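Local structure of methyltransferase FkbM (Methylobacillus flagellatus KT, 2PY6) at residues L181-D184 with Y185-Q188; E209-Y212 with S213-Y216; A242-I245 with G246-G250. The protein probably acts as a methyltransferase of the FkbM family, though its substrate is not established. All coordinates share one frame; numbering follows the deposited sequence.

Contact 1: L181-D184 with Y185-Q188; sequences LADD and YSVQ
Asp183 and Ser186 face each other where the chain leaves helix 171-180, makes a short link and turns straight into helix 184-199, with Asp183 as the N-cap residue. The first turn winds up behind it: Gln188 N donates to Asp184 O at 2.9 Å, almost straight at 168°, while Val187 N reaches Asp183 O only weakly, at 3.3 Å. The cap itself is a two-point grip by one carboxylate. OD1 of Asp183 takes the hydroxyl OG of Ser186 at 2.6 Å on its syn side, and OD2 accepts from the backbone N of Ser186 at 3.3 Å, met from well above the carboxylate plane. CG of Asp183 sits between its own backbone N and carbonyl carbon (chi1 67°), which swings the carboxylate back over the helix start. Beside the cap, Leu181 lays CD1 against Ser186 O at 3.6 Å, and its CB meets CG2 of Val187 at 4.1 Å. Replacing Asp183 with an alanine would probably cost the amide and hydroxyl of Ser186 their side-chain acceptor and leave Arg395, which forms a salt bridge to OD2, without this partner. Ser186 OG also bonds to Leu394 N, so the cap ties the helix start to strand 392-396. A negative carboxylate at the positive end of the helix dipole, with an arginine beside it, is likely to be favoured in its charged form.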
loop_
_atom_site.group_PDB
_atom_site.type_symbol
_atom_site.label_atom_id
_atom_site.label_comp_id
_atom_site.label_asym_id
_atom_site.label_seq_id
_atom_site.Cartn_x
_atom_site.Cartn_y
_atom_site.Cartn_z
ATOM N N LEU A 181 -37.862 -9.851 -24.085
ATOM C CA LEU A 181 -36.565 -9.215 -24.201
ATOM C C LEU A 181 -36.182 -9.117 -25.681
ATOM O O LEU A 181 -36.394 -10.065 -26.464
ATOM C CB LEU A 181 -35.533 -9.979 -23.360
ATOM C CG LEU A 181 -35.734 -9.977 -21.835
ATOM C CD1 LEU A 181 -34.804 -10.951 -21.096
ATOM C CD2 LEU A 181 -35.521 -8.571 -21.256
ATOM N N ALA A 182 -35.627 -7.963 -26.070
ATOM C CA ALA A 182 -35.340 -7.684 -27.496
ATOM C C ALA A 182 -34.130 -8.405 -28.130
ATOM O O ALA A 182 -34.067 -8.557 -29.347
ATOM C CB ALA A 182 -35.206 -6.194 -27.693
ATOM N N ASP A 183 -33.185 -8.851 -27.320
ATOM C CA ASP A 183 -31.954 -9.426 -27.844
ATOM C C ASP A 183 -31.594 -10.728 -27.113
ATOM O O ASP A 183 -31.981 -10.947 -25.956
ATOM C CB ASP A 183 -30.820 -8.373 -27.759
ATOM C CG ASP A 183 -30.435 -8.029 -26.328
ATOM O OD1 ASP A 183 -31.274 -7.475 -25.564
ATOM O OD2 ASP A 183 -29.279 -8.324 -25.971
ATOM N N ASP A 184 -30.895 -11.609 -27.819
ATOM C CA ASP A 184 -30.500 -12.894 -27.295
ATOM C C ASP A 184 -29.611 -12.820 -26.070
ATOM O O ASP A 184 -29.722 -13.652 -25.173
ATOM C CB ASP A 184 -29.801 -13.715 -28.381
ATOM C CG ASP A 184 -30.722 -14.049 -29.574
ATOM O OD1 ASP A 184 -31.903 -14.397 -29.380
ATOM O OD2 ASP A 184 -30.234 -14.024 -30.725
ATOM N N TYR A 185 -28.712 -11.851 -26.008
ATOM C CA TYR A 185 -27.815 -11.738 -24.857
ATOM C C TYR A 185 -28.556 -11.379 -23.525
ATOM O O TYR A 185 -28.185 -11.802 -22.422
ATOM C CB TYR A 185 -26.655 -10.764 -25.223
ATOM C CG TYR A 185 -25.564 -10.636 -24.177
ATOM C CD1 TYR A 185 -25.159 -11.730 -23.407
ATOM C CD2 TYR A 185 -24.877 -9.451 -24.019
ATOM C CE1 TYR A 185 -24.131 -11.620 -22.463
ATOM C CE2 TYR A 185 -23.849 -9.338 -23.079
ATOM C CZ TYR A 185 -23.485 -10.436 -22.304
ATOM O OH TYR A 185 -22.455 -10.334 -21.395
ATOM N N SER A 186 -29.624 -10.604 -23.647
ATOM C CA SER A 186 -30.489 -10.304 -22.533
ATOM C C SER A 186 -31.169 -11.569 -22.057
ATOM O O SER A 186 -31.304 -11.796 -20.851
ATOM C CB SER A 186 -31.550 -9.299 -22.948
ATOM O OG SER A 186 -30.993 -8.018 -23.017
ATOM N N VAL A 187 -31.621 -12.395 -22.998
ATOM C CA VAL A 187 -32.256 -13.667 -22.652
ATOM C C VAL A 187 -31.213 -14.548 -21.953
ATOM O O VAL A 187 -31.454 -15.098 -20.882
ATOM C CB VAL A 187 -32.847 -14.381 -23.883
ATOM C CG1 VAL A 187 -33.340 -15.760 -23.506
ATOM C CG2 VAL A 187 -33.979 -13.555 -24.486
ATOM N N GLN A 188 -30.034 -14.672 -22.525
ATOM C CA GLN A 188 -29.013 -15.482 -21.859
ATOM C C GLN A 188 -28.737 -14.941 -20.437
ATOM O O GLN A 188 -28.609 -15.703 -19.459
ATOM C CB GLN A 188 -27.739 -15.540 -22.684
ATOM C CG GLN A 188 -26.809 -16.730 -22.281
ATOM C CD GLN A 188 -25.415 -16.586 -22.856
ATOM O OE1 GLN A 188 -24.912 -15.459 -23.059
ATOM N NE2 GLN A 188 -24.777 -17.722 -23.135
#

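Contact 2: E209-Y212 with S213-Y216; sequences ERPY and STLY
Pro211 and Thr214 carry the polar part of this turn, and the carbonyl of Pro211 is its hub. Its oxygen accepts twice from one residue: Thr214 OG1 donates to Pro211 O at 2.6 Å, tilted 16° from the carbonyl plane, whereas Thr214 N comes to the same oxygen at 3.1 Å from 60° out of that plane. The hydroxyl can reach back because a chi1 of 67° folds OG1 inward over the residue's own main chain. One residue on, Leu215 N repeats the step, donating to Tyr212 O at 3.0 Å. Two successive i to i+3 bonds of this sort make a short 3-10 turn.

Van der Waals contacts flank these bonds. The apolar one joins CD2 of Leu215 to CE1 of the Tyr212 ring at 4.0 Å, approached obliquely, and CB of Pro211 lies 3.6 Å from Ser213 OG. Thr214 is also pressed by Arg210, whose side chain crosses it at about a right angle: NH2 of the arginine is 3.6 Å from the methyl CG2 of Thr214, and OG1 lies over one guanidinium face, offset toward the rim.

Polar bonds to outside partners hold the ends of two side chains. Arg210 NE donates to Glu209 O of the second subunit and NH1 to Arg218 O, while the hydroxyl of Tyr212 pairs with Glu239 at the start of helix 239-248.

The turn lies in the long loop between helix 203-208 and strand 229-233. Arg210 bonds through its backbone to His396 of strand 392-396, Thr214 OG1 is shared with His397 just beyond it, and Leu215 rests on Cys405 of strand 404-408.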
loop_
_atom_site.group_PDB
_atom_site.type_symbol
_atom_site.label_atom_id
_atom_site.label_comp_id
_atom_site.label_asym_id
_atom_site.label_seq_id
_atom_site.Cartn_x
_atom_site.Cartn_y
_atom_site.Cartn_z
ATOM N N GLU A 209 -21.614 -11.795 -17.267
ATOM C CA GLU A 209 -21.273 -10.532 -16.652
ATOM C C GLU A 209 -20.454 -9.571 -17.533
ATOM O O GLU A 209 -19.637 -9.974 -18.343
ATOM C CB GLU A 209 -20.501 -10.758 -15.348
ATOM C CG GLU A 209 -19.002 -11.039 -15.537
ATOM C CD GLU A 209 -18.240 -11.278 -14.238
ATOM O OE1 GLU A 209 -18.304 -12.381 -13.747
ATOM O OE2 GLU A 209 -17.544 -10.373 -13.738
ATOM N N ARG A 210 -20.682 -8.287 -17.300
ATOM C CA ARG A 210 -19.954 -7.212 -17.933
ATOM C C ARG A 210 -19.299 -6.456 -16.802
ATOM O O ARG A 210 -19.664 -6.668 -15.638
ATOM C CB ARG A 210 -20.917 -6.376 -18.766
ATOM C CG ARG A 210 -21.602 -7.278 -19.829
ATOM C CD ARG A 210 -21.820 -6.685 -21.182
ATOM N NE ARG A 210 -20.704 -5.826 -21.558
ATOM C CZ ARG A 210 -20.787 -4.532 -21.790
ATOM N NH1 ARG A 210 -21.966 -3.909 -21.899
ATOM N NH2 ARG A 210 -19.683 -3.850 -22.024
ATOM N N PRO A 211 -18.266 -5.647 -17.098
ATOM C CA PRO A 211 -17.645 -4.896 -16.015
ATOM C C PRO A 211 -18.566 -3.869 -15.340
ATOM O O PRO A 211 -19.527 -3.345 -15.957
ATOM C CB PRO A 211 -16.500 -4.147 -16.719
ATOM C CG PRO A 211 -16.247 -4.901 -17.960
ATOM C CD PRO A 211 -17.605 -5.382 -18.379
ATOM N N TYR A 212 -18.285 -3.619 -14.069
ATOM C CA TYR A 212 -18.959 -2.579 -13.269
ATOM C C TYR A 212 -18.890 -1.227 -13.975
ATOM O O TYR A 212 -19.902 -0.504 -14.050
ATOM C CB TYR A 212 -18.372 -2.567 -11.838
ATOM C CG TYR A 212 -18.965 -1.510 -10.942
ATOM C CD1 TYR A 212 -20.256 -1.634 -10.446
ATOM C CD2 TYR A 212 -18.232 -0.382 -10.605
ATOM C CE1 TYR A 212 -20.815 -0.639 -9.620
ATOM C CE2 TYR A 212 -18.773 0.619 -9.786
ATOM C CZ TYR A 212 -20.064 0.473 -9.298
ATOM O OH TYR A 212 -20.587 1.443 -8.482
ATOM N N SER A 213 -17.740 -0.931 -14.569
ATOM C CA SER A 213 -17.508 0.320 -15.342
ATOM C C SER A 213 -18.435 0.581 -16.532
ATOM O O SER A 213 -18.490 1.688 -17.060
ATOM C CB SER A 213 -16.071 0.360 -15.866
ATOM O OG SER A 213 -15.841 -0.638 -16.856
ATOM N N THR A 214 -19.168 -0.432 -16.969
ATOM C CA THR A 214 -20.071 -0.306 -18.088
ATOM C C THR A 214 -21.530 -0.172 -17.671
ATOM O O THR A 214 -22.407 -0.064 -18.525
ATOM C CB THR A 214 -19.890 -1.546 -19.039
ATOM O OG1 THR A 214 -20.331 -2.747 -18.396
ATOM C CG2 THR A 214 -18.461 -1.686 -19.414
ATOM N N LEU A 215 -21.789 -0.165 -16.357
ATOM C CA LEU A 215 -23.152 -0.054 -15.863
ATOM C C LEU A 215 -23.772 1.260 -16.329
ATOM O O LEU A 215 -23.143 2.275 -16.197
ATOM C CB LEU A 215 -23.136 -0.122 -14.323
ATOM C CG LEU A 215 -24.427 -0.110 -13.498
ATOM C CD1 LEU A 215 -25.350 -1.292 -13.745
ATOM C CD2 LEU A 215 -23.993 -0.088 -12.055
ATOM N N TYR A 216 -24.974 1.173 -16.898
ATOM C CA TYR A 216 -25.848 2.264 -17.367
ATOM C C TYR A 216 -25.467 2.931 -18.660
ATOM O O TYR A 216 -26.335 3.157 -19.485
ATOM C CB TYR A 216 -26.039 3.396 -16.324
ATOM C CG TYR A 216 -26.339 2.942 -14.920
ATOM C CD1 TYR A 216 -27.413 2.088 -14.643
ATOM C CD2 TYR A 216 -25.599 3.420 -13.854
ATOM C CE1 TYR A 216 -27.700 1.698 -13.331
ATOM C CE2 TYR A 216 -25.866 3.005 -12.545
ATOM C CZ TYR A 216 -26.904 2.158 -12.286
ATOM O OH TYR A 216 -27.136 1.760 -10.972
#

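Contact 3: A242-I245 with G246-G250; sequences AGLI and GVTKG
Gly246 opens the second half of this helical run with its N bonded to Ala242 O at 3.0 Å. Val247 follows, its N donating almost straight to Gly243 O at 3.0 Å (171°), and its methyl CG2 sits 3.5 Å from that same oxygen. Val247 and Leu244 both lean on Phe217.

Thr248 grips one carbonyl with two donors. Its N reaches Leu244 O at 3.1 Å, almost in line with the C=O bond, and its hydroxyl OG1 donates to the same oxygen at 2.7 Å, the two coming from opposite faces of the carbonyl plane. A chi1 of 65° turns the hydroxyl back onto the preceding helical turn; the methyl CG2 then meets CD1 of Leu244 at 3.6 Å.

Here helix 239-248 is closing, within the beta-alpha-beta unit that runs from strand 229-233 to strand 254-258 in the Rossmann-like methyltransferase domain. The closing device is a Schellman motif: Lys249 takes a positive phi of 55°, and its N bonds back to Gly246 O at 3.3 Å. CB of Lys249 points away from 242-245, and NZ forms a salt bridge with Glu201 of the second subunit.

Gly250, also at positive phi, completes the motif by donating its N to Ile245 O at 2.9 Å, lying in the carbonyl plane where a lone pair points, while its CA packs near CG2 of Ile245, a residue that also touches Tyr275 and Phe280.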
loop_
_atom_site.group_PDB
_atom_site.type_symbol
_atom_site.label_atom_id
_atom_site.label_comp_id
_atom_site.label_asym_id
_atom_site.label_seq_id
_atom_site.Cartn_x
_atom_site.Cartn_y
_atom_site.Cartn_z
ATOM N N ALA A 242 -20.465 11.216 -13.093
ATOM C CA ALA A 242 -19.157 11.059 -13.717
ATOM C C ALA A 242 -19.239 10.247 -14.985
ATOM O O ALA A 242 -18.561 10.565 -15.956
ATOM C CB ALA A 242 -18.165 10.418 -12.745
ATOM N N GLY A 243 -20.092 9.212 -15.000
ATOM C CA GLY A 243 -20.234 8.365 -16.192
ATOM C C GLY A 243 -20.953 9.081 -17.321
ATOM O O GLY A 243 -20.579 8.934 -18.482
ATOM N N LEU A 244 -21.991 9.855 -17.003
ATOM C CA LEU A 244 -22.668 10.625 -18.058
ATOM C C LEU A 244 -21.665 11.634 -18.652
ATOM O O LEU A 244 -21.543 11.773 -19.872
ATOM C CB LEU A 244 -23.929 11.335 -17.560
ATOM C CG LEU A 244 -24.684 12.194 -18.606
ATOM C CD1 LEU A 244 -25.355 11.371 -19.684
ATOM C CD2 LEU A 244 -25.769 13.071 -17.990
ATOM N N ILE A 245 -20.943 12.330 -17.785
ATOM C CA ILE A 245 -19.928 13.288 -18.247
ATOM C C ILE A 245 -18.953 12.607 -19.215
ATOM O O ILE A 245 -18.672 13.132 -20.298
ATOM C CB ILE A 245 -19.148 13.923 -17.066
ATOM C CG1 ILE A 245 -20.063 14.837 -16.255
ATOM C CG2 ILE A 245 -17.943 14.735 -17.592
ATOM C CD1 ILE A 245 -19.520 15.210 -14.872
ATOM N N GLY A 246 -18.451 11.434 -18.825
ATOM C CA GLY A 246 -17.472 10.713 -19.642
ATOM C C GLY A 246 -17.982 10.318 -21.016
ATOM O O GLY A 246 -17.354 10.648 -22.032
ATOM N N VAL A 247 -19.142 9.652 -21.073
ATOM C CA VAL A 247 -19.637 9.149 -22.371
ATOM C C VAL A 247 -20.150 10.231 -23.286
ATOM O O VAL A 247 -20.169 10.032 -24.479
ATOM C CB VAL A 247 -20.691 8.018 -22.259
ATOM C CG1 VAL A 247 -20.098 6.872 -21.483
ATOM C CG2 VAL A 247 -22.015 8.521 -21.642
ATOM N N THR A 248 -20.523 11.380 -22.732
ATOM C CA THR A 248 -21.016 12.510 -23.528
ATOM C C THR A 248 -19.941 13.581 -23.784
ATOM O O THR A 248 -20.210 14.579 -24.410
ATOM C CB THR A 248 -22.197 13.230 -22.822
ATOM O OG1 THR A 248 -21.753 13.843 -21.594
ATOM C CG2 THR A 248 -23.335 12.278 -22.558
ATOM N N LYS A 249 -18.744 13.354 -23.257
ATOM C CA LYS A 249 -17.630 14.272 -23.357
ATOM C C LYS A 249 -18.000 15.658 -22.837
ATOM O O LYS A 249 -17.755 16.665 -23.497
ATOM C CB LYS A 249 -17.093 14.319 -24.781
ATOM C CG LYS A 249 -16.591 12.993 -25.319
ATOM C CD LYS A 249 -15.857 13.209 -26.658
ATOM C CE LYS A 249 -15.698 11.873 -27.423
ATOM N NZ LYS A 249 -15.150 10.792 -26.583
ATOM N N GLY A 250 -18.563 15.695 -21.633
ATOM C CA GLY A 250 -18.925 16.938 -20.963
ATOM C C GLY A 250 -20.043 17.719 -21.605
ATOM O O GLY A 250 -20.070 18.912 -21.510
#

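How the contacts relate
The three contacts follow one another along the chain, from the start of helix 184-199, through the loop after helix 203-208, to the end of helix 239-248. Contacts 1 and 2, with centres about 16 Å apart, touch where Tyr185 OH meets Arg210 CG at 3.5 Å, and both lie against strand 392-396 of the seven-stranded sheet. Contact 3 sits about 15 Å from contact 2, centre to centre, without touching it; its helix connects two inner strands of that sheet. All three reach the second subunit, so a helix start, a loop and a helix end near this sheet all take part in the subunit interface.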